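Long-range contacts in N-acetyltransferase domain-containing protein (Deinococcus radiodurans, PDB 3S6F), which binds coenzyme A and probably transfers acetyl groups from acetyl-CoA to an amine acceptor that is not yet identified: residues G25-E29 and E80-R86; W31-P35 and N138-I142; I10-L16 and F50-T55. One frame throughout, in Å; residues are numbered along the deposited sequence.

Interaction 1. Residues G25-E29 and E80-R86; sequences GGFFE and EVQAGWR. With COA (coenzyme A), chain B.
In this GNAT fold, the end of strand 73-81 and the turn after it meet the irregular loop G25-E29, their side chains reaching mostly to loop backbone; F27 and Q82 lie closest, CA to CA 6.6 Å. E80, extended (chi1 and chi2 t), points its carboxylate at the loop backbone: F28 N donates to E80 OE1 (2.7 Å) and E29 N to E80 OE2 (3.0 Å), with F28 in a left-handed conformation (64/43). Q82 (m, t) reaches back so that Q82 NE2 donates to G25 O at 2.8 Å and lies over a face of the F27 ring (m), 3.4 Å from F27 CE2. G26, at positive phi, passes so near that a CB would strike Q82 NE2. V81 turns away, while V81 N donates to coenzyme A O9P (2.9 Å), the strand-to-pantetheine bond characteristic of the family. E29 (t, t) forms a salt bridge with CoA-binding R86 (m, t, t), E29 OE1 to R86 NH2 2.8 Å; R86 NE donates to V81 O at 2.8 Å.

Interaction 2. Residues W31-P35 and N138-I142; sequences WPNPP and NQAGI
Two irregular segments meet here: the proline-rich loop leading to helix 37-46, and the tail that follows strand 126-134. Within the tail, N138 to G141 form a type I beta turn closed by G141 N to N138 O (2.9 Å), and G141 leaves it at a phi of 100°. The CA atoms of P35 and A140 come within 3.9 Å, the nearest in the register.

W31 (chi1 m, chi2 43°) directs its CA-to-CB bond toward the tail, and its indole approaches the aliphatic part of Q139, W31 CE3 to Q139 CG 3.6 Å. At P32 (-66/-33) the chain bends, bringing P32 CD to 3.4 Å from Q139 OE1. N33, at -143/74, supplies the one direct hydrogen bond between the segments: N33 N donates to Q139 OE1 at 2.8 Å. Q139 reaches it with chi1 and chi2 both t and chi3 near 88°. The N33 side chain (t) runs beside A140, N33 ND2 to A140 CB 3.8 Å. P34 has its CA-to-CB bond directed away, but P34 O lies 3.6 Å from A140 CB. P35 then packs against the turn backbone, with P35 CD 3.4 Å from Q139 O and a CA-H...O contact from P35 CA to A140 O (3.5 Å).

The contact forms part of the interface with the second subunit: W31 and P35 pack on its L72, and N138 ND2 bonds its D104 O. Three prolines lack an amide hydrogen, so between these segments polar contact comes down to one amide-to-glutamine bond and a CA-H...O contact, the rest being van der Waals packing.

Interaction 3. Residues I10-L16 and F50-T55; sequences IQFQTTL and FVLART
Strand 11-13 forms an edge of the GNAT sheet within this chain by pairing antiparallel with strand 50-54, the short axes 4.7 Å apart at 155°. Q11-R54 and Q13-L52 are hydrogen-bonded pairs: Q11 N to R54 O 3.0 Å, R54 N to Q11 O 2.8 Å, Q13 N to L52 O 3.0 Å, L52 N to Q13 O 2.8 Å. Between them F12 and A53 make a non-hydrogen-bonded pair, F12 CA 3.1 Å from L52 O.

On the F12 face, small A53 gives the bulky ring space, F12 CE2 lying 3.9 Å from A53 CB and F12 CD2 4.1 Å from V51 CG1; I10 CG2 meets A53 CB at 3.8 Å. On the other face Q13 (p, t) arches across, Q13 OE1 accepting from R54 NH1 (2.9 Å), while R54 NH2 bonds G18 O. Past the strand the chain curls round F50 (p): T14 O lies over a ring face, and L16 CG closes on F50 CZ at 3.8 Å. A water joins T14 O (2.8 Å) to F50 N (3.0 Å).

F12 and V51 pack on helix 90-102, L16, F50 and L52 lean on helix 37-46 from the opposite face, and strand 60-68 continues the sheet beyond 50-54.

How the interactions relate
Interactions 1 and 3 reach the same sheet, their centres about 14 Å apart, and touch through W85, whose CZ2 lies 3.6 Å from T55 CG2 and whose CH2 lies 3.9 Å from I10 CD1. The first segments of interactions 1 and 2 follow one another in the loop between strand 11-13 and helix 37-46, and the centres of the two contacts are about 16 Å apart; F28 joins them, F28 CB standing 3.6 Å from P34 CB. Interactions 2 and 3 do not touch, their nearest atoms being about 13 Å apart. Distance from coenzyme A also separates them: interaction 1 binds it directly, the W31 side chain lies about 7 Å away and that of A53 about 9 Å.

Interaction 1. Residues G25-E29 and E80-R86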
loop_
_atom_site.group_PDB
_atom_site.type_symbol
_atom_site.label_atom_id
_atom_site.label_comp_id
_atom_site.label_asym_id
_atom_site.label_seq_id
_atom_site.Cartn_x
_atom_site.Cartn_y
_atom_site.Cartn_z
ATOM N N GLY A 25 14.305 4.261 18.797
ATOM C CA GLY A 25 15.491 4.776 18.186
ATOM C C GLY A 25 16.293 3.716 17.456
ATOM O O GLY A 25 16.160 2.512 17.712
ATOM N N GLY A 26 17.150 4.160 16.530
ATOM C CA GLY A 26 18.059 3.282 15.804
ATOM C C GLY A 26 17.633 2.775 14.445
ATOM O O GLY A 26 18.325 1.934 13.887
ATOM N N PHE A 27 16.496 3.252 13.935
ATOM C CA PHE A 27 15.986 2.845 12.634
ATOM C C PHE A 27 16.343 3.875 11.580
ATOM O O PHE A 27 16.977 4.909 11.845
ATOM C CB PHE A 27 14.494 2.548 12.741
ATOM C CG PHE A 27 14.228 1.328 13.545
ATOM C CD1 PHE A 27 14.541 0.077 13.038
ATOM C CD2 PHE A 27 13.718 1.398 14.824
ATOM C CE1 PHE A 27 14.358 -1.062 13.790
ATOM C CE2 PHE A 27 13.500 0.243 15.558
ATOM C CZ PHE A 27 13.839 -0.983 15.031
ATOM N N PHE A 28 15.965 3.549 10.355
ATOM C CA PHE A 28 16.208 4.393 9.176
ATOM C C PHE A 28 17.695 4.539 8.918
ATOM O O PHE A 28 18.178 5.597 8.488
ATOM C CB PHE A 28 15.491 5.730 9.278
ATOM C CG PHE A 28 14.016 5.567 9.551
ATOM C CD1 PHE A 28 13.135 5.202 8.525
ATOM C CD2 PHE A 28 13.513 5.818 10.817
ATOM C CE1 PHE A 28 11.803 5.058 8.759
ATOM C CE2 PHE A 28 12.170 5.696 11.039
ATOM C CZ PHE A 28 11.325 5.305 10.007
ATOM N N GLU A 29 18.412 3.434 9.025
ATOM C CA GLU A 29 19.839 3.413 8.738
ATOM C C GLU A 29 20.023 3.834 7.280
ATOM O O GLU A 29 19.351 3.329 6.359
ATOM C CB GLU A 29 20.453 2.019 8.993
ATOM C CG GLU A 29 22.002 1.986 8.875
ATOM C CD GLU A 29 22.607 0.558 8.720
ATOM O OE1 GLU A 29 21.931 -0.444 9.045
ATOM O OE2 GLU A 29 23.799 0.420 8.312
ATOM N N GLU A 80 12.591 -3.259 8.731
ATOM C CA GLU A 80 13.967 -3.009 9.104
ATOM C C GLU A 80 14.302 -3.745 10.377
ATOM O O GLU A 80 13.548 -3.794 11.340
ATOM C CB GLU A 80 14.246 -1.516 9.311
ATOM C CG GLU A 80 15.722 -1.184 9.458
ATOM C CD GLU A 80 16.003 0.319 9.473
ATOM O OE1 GLU A 80 15.031 1.110 9.515
ATOM O OE2 GLU A 80 17.201 0.698 9.467
ATOM N N VAL A 81 15.500 -4.335 10.357
ATOM C CA VAL A 81 16.137 -4.947 11.516
ATOM C C VAL A 81 17.426 -4.188 11.748
ATOM O O VAL A 81 18.181 -3.924 10.817
ATOM C CB VAL A 81 16.399 -6.461 11.295
ATOM C CG1 VAL A 81 17.253 -7.065 12.396
ATOM C CG2 VAL A 81 15.062 -7.212 11.127
ATOM N N GLN A 82 17.680 -3.814 12.992
ATOM C CA GLN A 82 18.905 -3.062 13.303
ATOM C C GLN A 82 20.121 -3.916 12.979
ATOM O O GLN A 82 20.110 -5.126 13.168
ATOM C CB GLN A 82 18.900 -2.594 14.751
ATOM C CG GLN A 82 17.767 -1.584 14.937
ATOM C CD GLN A 82 17.783 -0.824 16.210
ATOM O OE1 GLN A 82 18.678 -0.999 17.010
ATOM N NE2 GLN A 82 16.790 0.067 16.409
ATOM N N ALA A 83 21.215 -3.322 12.485
ATOM C CA ALA A 83 22.290 -4.120 11.850
ATOM C C ALA A 83 22.886 -5.263 12.701
ATOM O O ALA A 83 23.172 -6.318 12.160
ATOM C CB ALA A 83 23.441 -3.186 11.304
ATOM N N GLY A 84 23.045 -5.073 14.011
ATOM C CA GLY A 84 23.644 -6.082 14.895
ATOM C C GLY A 84 22.794 -7.315 15.100
ATOM O O GLY A 84 23.233 -8.288 15.684
ATOM N N TRP A 85 21.561 -7.240 14.604
ATOM C CA TRP A 85 20.532 -8.264 14.777
ATOM C C TRP A 85 20.148 -8.943 13.481
ATOM O O TRP A 85 19.283 -9.821 13.503
ATOM C CB TRP A 85 19.274 -7.661 15.426
ATOM C CG TRP A 85 19.446 -7.448 16.893
ATOM C CD1 TRP A 85 19.731 -6.299 17.539
ATOM C CD2 TRP A 85 19.358 -8.461 17.897
ATOM N NE1 TRP A 85 19.803 -6.512 18.898
ATOM C CE2 TRP A 85 19.605 -7.846 19.135
ATOM C CE3 TRP A 85 19.141 -9.838 17.863
ATOM C CZ2 TRP A 85 19.593 -8.565 20.338
ATOM C CZ3 TRP A 85 19.121 -10.542 19.054
ATOM C CH2 TRP A 85 19.352 -9.895 20.257
ATOM N N ARG A 86 20.731 -8.516 12.357
ATOM C CA ARG A 86 20.489 -9.111 11.051
ATOM C C ARG A 86 21.135 -10.488 10.951
ATOM O O ARG A 86 22.041 -10.837 11.725
ATOM C CB ARG A 86 21.018 -8.183 9.955
ATOM C CG ARG A 86 20.246 -6.892 9.893
ATOM C CD ARG A 86 20.809 -5.934 8.856
ATOM N NE ARG A 86 20.108 -4.661 8.954
ATOM C CZ ARG A 86 20.614 -3.491 8.685
ATOM N NH1 ARG A 86 21.788 -3.352 8.077
ATOM N NH2 ARG A 86 19.918 -2.410 8.895
HETATM N N1A COA B . 21.862 -7.334 -0.200
HETATM C C2A COA B . 21.953 -8.692 -0.417
HETATM N N3A COA B . 21.280 -9.603 0.364
HETATM C C4A COA B . 20.525 -9.132 1.388
HETATM C C5A COA B . 20.441 -7.768 1.647
HETATM C C6A COA B . 21.096 -6.853 0.826
HETATM N N6A COA B . 21.006 -5.531 1.015
HETATM N N7A COA B . 19.627 -7.613 2.726
HETATM C C8A COA B . 19.231 -8.838 3.133
HETATM N N9A COA B . 19.779 -9.790 2.320
HETATM C C1B COA B . 19.568 -11.234 2.384
HETATM C C2B COA B . 20.858 -11.997 2.653
HETATM O O2B COA B . 20.726 -13.207 1.974
HETATM C C3B COA B . 20.853 -12.278 4.148
HETATM O O3B COA B . 21.627 -13.402 4.531
HETATM P P3B COA B . 23.136 -13.205 5.097
HETATM O O7A COA B . 23.909 -12.511 4.005
HETATM O O8A COA B . 23.060 -12.349 6.336
HETATM O O9A COA B . 23.627 -14.604 5.381
HETATM C C4B COA B . 19.360 -12.472 4.355
HETATM O O4B COA B . 18.728 -11.562 3.464
HETATM C C5B COA B . 18.913 -12.207 5.780
HETATM O O5B COA B . 17.612 -12.738 5.957
HETATM P P1A COA B . 16.990 -12.698 7.447
HETATM O O1A COA B . 15.694 -13.422 7.347
HETATM O O2A COA B . 17.971 -13.141 8.493
HETATM O O3A COA B . 16.652 -11.143 7.569
HETATM P P2A COA B . 17.412 -10.008 8.413
HETATM O O4A COA B . 18.864 -10.045 8.118
HETATM O O5A COA B . 16.976 -10.125 9.831
HETATM O O6A COA B . 16.699 -8.733 7.787
HETATM C CBP COA B . 16.487 -7.049 6.104
HETATM C CCP COA B . 16.670 -8.534 6.374
HETATM C CDP COA B . 15.183 -6.569 6.768
HETATM C CEP COA B . 16.381 -6.830 4.578
HETATM C CAP COA B . 17.727 -6.346 6.687
HETATM O OAP COA B . 18.874 -6.610 5.900
HETATM C C9P COA B . 17.518 -4.851 6.745
HETATM O O9P COA B . 16.914 -4.295 7.788
HETATM N N8P COA B . 17.992 -4.075 5.780
HETATM C C7P COA B . 17.815 -2.627 5.792
HETATM C C6P COA B . 16.398 -2.167 5.421
HETATM C C5P COA B . 15.913 -2.889 4.197
HETATM O O5P COA B . 16.645 -2.974 3.207
HETATM N N4P COA B . 14.671 -3.391 4.272
HETATM C C3P COA B . 13.954 -3.894 3.126
HETATM C C2P COA B . 12.891 -2.862 2.748
HETATM S S1P COA B . 13.591 -1.335 2.036
HETATM O O HOH W 1 18.585 0.152 11.767
HETATM O O HOH W 2 21.179 -0.457 11.910
HETATM O O HOH W 3 17.809 1.091 6.641
HETATM O O HOH W 4 23.942 -1.814 6.593
#

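Interaction 2. Residues W31-P35 and N138-I142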
loop_
_atom_site.group_PDB
_atom_site.type_symbol
_atom_site.label_atom_id
_atom_site.label_comp_id
_atom_site.label_asym_id
_atom_site.label_seq_id
_atom_site.Cartn_x
_atom_site.Cartn_y
_atom_site.Cartn_z
ATOM N N TRP A 31 19.202 6.662 5.853
ATOM C CA TRP A 31 18.278 7.675 5.369
ATOM C C TRP A 31 18.873 9.051 5.607
ATOM O O TRP A 31 19.257 9.361 6.721
ATOM C CB TRP A 31 16.941 7.602 6.079
ATOM C CG TRP A 31 16.084 6.414 5.692
ATOM C CD1 TRP A 31 16.464 5.100 5.516
ATOM C CD2 TRP A 31 14.678 6.457 5.480
ATOM N NE1 TRP A 31 15.367 4.344 5.189
ATOM C CE2 TRP A 31 14.265 5.152 5.141
ATOM C CE3 TRP A 31 13.716 7.463 5.540
ATOM C CZ2 TRP A 31 12.948 4.845 4.855
ATOM C CZ3 TRP A 31 12.406 7.147 5.244
ATOM C CH2 TRP A 31 12.039 5.855 4.898
ATOM N N PRO A 32 18.881 9.924 4.585
ATOM C CA PRO A 32 19.415 11.258 4.830
ATOM C C PRO A 32 18.637 12.147 5.793
ATOM O O PRO A 32 19.243 12.926 6.516
ATOM C CB PRO A 32 19.431 11.889 3.447
ATOM C CG PRO A 32 19.545 10.727 2.533
ATOM C CD PRO A 32 18.730 9.651 3.163
ATOM N N ASN A 33 17.308 12.009 5.837
ATOM C CA ASN A 33 16.472 12.854 6.674
ATOM C C ASN A 33 15.349 12.008 7.232
ATOM O O ASN A 33 14.209 12.116 6.811
ATOM C CB ASN A 33 15.952 14.056 5.898
ATOM C CG ASN A 33 15.159 15.019 6.798
ATOM O OD1 ASN A 33 15.440 15.124 7.972
ATOM N ND2 ASN A 33 14.170 15.712 6.236
ATOM N N PRO A 34 15.667 11.145 8.198
ATOM C CA PRO A 34 14.779 10.149 8.694
ATOM C C PRO A 34 13.646 10.675 9.584
ATOM O O PRO A 34 13.839 11.633 10.310
ATOM C CB PRO A 34 15.765 9.279 9.517
ATOM C CG PRO A 34 16.729 10.197 10.043
ATOM C CD PRO A 34 16.976 11.045 8.866
ATOM N N PRO A 35 12.491 9.981 9.610
ATOM C CA PRO A 35 11.559 10.215 10.711
ATOM C C PRO A 35 12.252 10.047 12.045
ATOM O O PRO A 35 13.092 9.175 12.228
ATOM C CB PRO A 35 10.513 9.092 10.532
ATOM C CG PRO A 35 10.563 8.808 9.057
ATOM C CD PRO A 35 12.023 8.899 8.730
ATOM N N ASN A 138 9.741 15.487 2.219
ATOM C CA ASN A 138 8.948 14.968 3.337
ATOM C C ASN A 138 9.374 13.613 3.818
ATOM O O ASN A 138 8.615 12.871 4.469
ATOM C CB ASN A 138 7.490 14.986 2.940
ATOM C CG ASN A 138 7.019 16.408 2.714
ATOM O OD1 ASN A 138 7.460 17.345 3.415
ATOM N ND2 ASN A 138 6.228 16.591 1.730
ATOM N N GLN A 139 10.651 13.293 3.619
ATOM C CA GLN A 139 11.217 12.055 4.084
ATOM C C GLN A 139 11.100 11.817 5.597
ATOM O O GLN A 139 11.066 10.664 6.025
ATOM C CB GLN A 139 12.660 11.942 3.584
ATOM C CG GLN A 139 13.307 10.572 3.826
ATOM C CD GLN A 139 14.708 10.556 3.223
ATOM O OE1 GLN A 139 15.660 10.924 3.856
ATOM N NE2 GLN A 139 14.826 10.183 1.918
ATOM N N ALA A 140 11.056 12.887 6.393
ATOM C CA ALA A 140 10.945 12.750 7.833
ATOM C C ALA A 140 9.504 12.640 8.319
ATOM O O ALA A 140 9.260 12.524 9.530
ATOM C CB ALA A 140 11.694 13.900 8.550
ATOM N N GLY A 141 8.552 12.633 7.393
ATOM C CA GLY A 141 7.134 12.447 7.710
ATOM C C GLY A 141 6.361 13.727 7.738
ATOM O O GLY A 141 6.895 14.776 8.078
ATOM N N ILE A 142 5.079 13.649 7.461
ATOM C CA ILE A 142 4.188 14.806 7.641
ATOM C C ILE A 142 3.973 15.063 9.125
ATOM O O ILE A 142 3.611 14.149 9.894
ATOM C CB ILE A 142 2.785 14.524 7.020
ATOM C CG1 ILE A 142 2.906 14.184 5.552
ATOM C CG2 ILE A 142 1.854 15.694 7.267
ATOM C CD1 ILE A 142 3.764 15.156 4.718
#

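Interaction 3. Residues I10-L16 and F50-T55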
loop_
_atom_site.group_PDB
_atom_site.type_symbol
_atom_site.label_atom_id
_atom_site.label_comp_id
_atom_site.label_asym_id
_atom_site.label_seq_id
_atom_site.Cartn_x
_atom_site.Cartn_y
_atom_site.Cartn_z
ATOM N N ILE A 10 14.026 -12.606 22.142
ATOM C CA ILE A 10 13.285 -11.580 21.391
ATOM C C ILE A 10 11.841 -11.924 21.532
ATOM O O ILE A 10 11.437 -13.095 21.357
ATOM C CB ILE A 10 13.696 -11.563 19.915
ATOM C CG1 ILE A 10 15.163 -11.122 19.769
ATOM C CG2 ILE A 10 12.762 -10.656 19.103
ATOM C CD1 ILE A 10 15.503 -9.811 20.503
ATOM N N GLN A 11 11.055 -10.906 21.850
ATOM C CA GLN A 11 9.621 -10.999 21.913
ATOM C C GLN A 11 8.977 -10.147 20.846
ATOM O O GLN A 11 9.511 -9.114 20.469
ATOM C CB GLN A 11 9.157 -10.570 23.294
ATOM C CG GLN A 11 9.642 -11.581 24.393
ATOM C CD GLN A 11 8.848 -11.458 25.671
ATOM O OE1 GLN A 11 9.220 -10.696 26.568
ATOM N NE2 GLN A 11 7.719 -12.154 25.738
ATOM N N PHE A 12 7.796 -10.550 20.413
ATOM C CA PHE A 12 7.072 -9.852 19.348
ATOM C C PHE A 12 5.763 -9.322 19.876
ATOM O O PHE A 12 5.105 -9.954 20.727
ATOM C CB PHE A 12 6.787 -10.818 18.196
ATOM C CG PHE A 12 8.010 -11.361 17.570
ATOM C CD1 PHE A 12 8.605 -12.518 18.041
ATOM C CD2 PHE A 12 8.577 -10.742 16.462
ATOM C CE1 PHE A 12 9.722 -13.029 17.466
ATOM C CE2 PHE A 12 9.703 -11.242 15.877
ATOM C CZ PHE A 12 10.302 -12.396 16.376
ATOM N N GLN A 13 5.337 -8.177 19.343
ATOM C CA GLN A 13 4.037 -7.630 19.656
ATOM C C GLN A 13 3.508 -6.839 18.468
ATOM O O GLN A 13 4.272 -6.407 17.609
ATOM C CB GLN A 13 4.021 -6.811 20.949
ATOM C CG GLN A 13 4.793 -5.542 20.895
ATOM C CD GLN A 13 4.815 -4.882 22.233
ATOM O OE1 GLN A 13 5.502 -5.358 23.142
ATOM N NE2 GLN A 13 4.072 -3.811 22.380
ATOM N N THR A 14 2.194 -6.638 18.475
ATOM C CA THR A 14 1.481 -5.999 17.390
ATOM C C THR A 14 0.685 -4.784 17.854
ATOM O O THR A 14 -0.214 -4.312 17.159
ATOM C CB THR A 14 0.559 -7.019 16.696
ATOM O OG1 THR A 14 -0.386 -7.498 17.659
ATOM C CG2 THR A 14 1.343 -8.183 16.119
ATOM N N THR A 15 1.033 -4.261 19.033
ATOM C CA THR A 15 0.470 -3.037 19.562
ATOM C C THR A 15 1.617 -2.143 20.030
ATOM O O THR A 15 2.757 -2.586 20.150
ATOM C CB THR A 15 -0.451 -3.258 20.757
ATOM O OG1 THR A 15 0.338 -3.432 21.928
ATOM C CG2 THR A 15 -1.454 -4.380 20.518
ATOM N N LEU A 16 1.298 -0.893 20.329
ATOM C CA LEU A 16 2.225 0.042 20.924
ATOM C C LEU A 16 2.147 0.055 22.451
ATOM O O LEU A 16 2.757 0.889 23.093
ATOM C CB LEU A 16 2.011 1.445 20.350
ATOM C CG LEU A 16 2.452 1.616 18.897
ATOM C CD1 LEU A 16 1.806 2.858 18.290
ATOM C CD2 LEU A 16 3.984 1.696 18.834
ATOM N N PHE A 50 1.048 -3.904 12.304
ATOM C CA PHE A 50 2.510 -3.879 12.376
ATOM C C PHE A 50 2.975 -4.968 13.313
ATOM O O PHE A 50 2.180 -5.495 14.102
ATOM C CB PHE A 50 3.044 -2.493 12.809
ATOM C CG PHE A 50 2.581 -2.091 14.163
ATOM C CD1 PHE A 50 3.257 -2.486 15.313
ATOM C CD2 PHE A 50 1.444 -1.312 14.316
ATOM C CE1 PHE A 50 2.814 -2.116 16.565
ATOM C CE2 PHE A 50 1.011 -0.949 15.578
ATOM C CZ PHE A 50 1.700 -1.354 16.697
ATOM N N VAL A 51 4.271 -5.289 13.229
ATOM C CA VAL A 51 4.901 -6.223 14.156
ATOM C C VAL A 51 6.217 -5.619 14.637
ATOM O O VAL A 51 6.970 -5.107 13.816
ATOM C CB VAL A 51 5.153 -7.623 13.549
ATOM C CG1 VAL A 51 5.616 -8.619 14.623
ATOM C CG2 VAL A 51 3.907 -8.165 12.834
ATOM N N LEU A 52 6.447 -5.653 15.936
ATOM C CA LEU A 52 7.677 -5.231 16.578
ATOM C C LEU A 52 8.399 -6.418 17.184
ATOM O O LEU A 52 7.761 -7.278 17.785
ATOM C CB LEU A 52 7.370 -4.242 17.732
ATOM C CG LEU A 52 6.438 -3.080 17.407
ATOM C CD1 LEU A 52 6.234 -2.179 18.619
ATOM C CD2 LEU A 52 6.959 -2.259 16.211
ATOM N N ALA A 53 9.723 -6.396 17.084
ATOM C CA ALA A 53 10.623 -7.340 17.742
ATOM C C ALA A 53 11.401 -6.567 18.790
ATOM O O ALA A 53 11.995 -5.544 18.463
ATOM C CB ALA A 53 11.574 -7.958 16.725
ATOM N N ARG A 54 11.336 -7.027 20.040
ATOM C CA ARG A 54 11.883 -6.299 21.187
ATOM C C ARG A 54 12.831 -7.185 21.988
ATOM O O ARG A 54 12.562 -8.361 22.202
ATOM C CB ARG A 54 10.754 -5.826 22.116
ATOM C CG ARG A 54 9.732 -4.952 21.391
ATOM C CD ARG A 54 8.632 -4.463 22.320
ATOM N NE ARG A 54 9.086 -3.438 23.232
ATOM C CZ ARG A 54 8.372 -2.930 24.215
ATOM N NH1 ARG A 54 7.200 -3.431 24.526
ATOM N NH2 ARG A 54 8.863 -1.938 24.908
ATOM N N THR A 55 13.891 -6.577 22.480
ATOM C CA THR A 55 14.746 -7.213 23.487
ATOM C C THR A 55 14.062 -7.080 24.867
ATOM O O THR A 55 13.110 -6.333 25.040
ATOM C CB THR A 55 16.158 -6.595 23.470
ATOM O OG1 THR A 55 16.047 -5.171 23.454
ATOM C CG2 THR A 55 16.932 -7.052 22.280
HETATM O O HOH W 5 -1.028 -4.296 14.502
#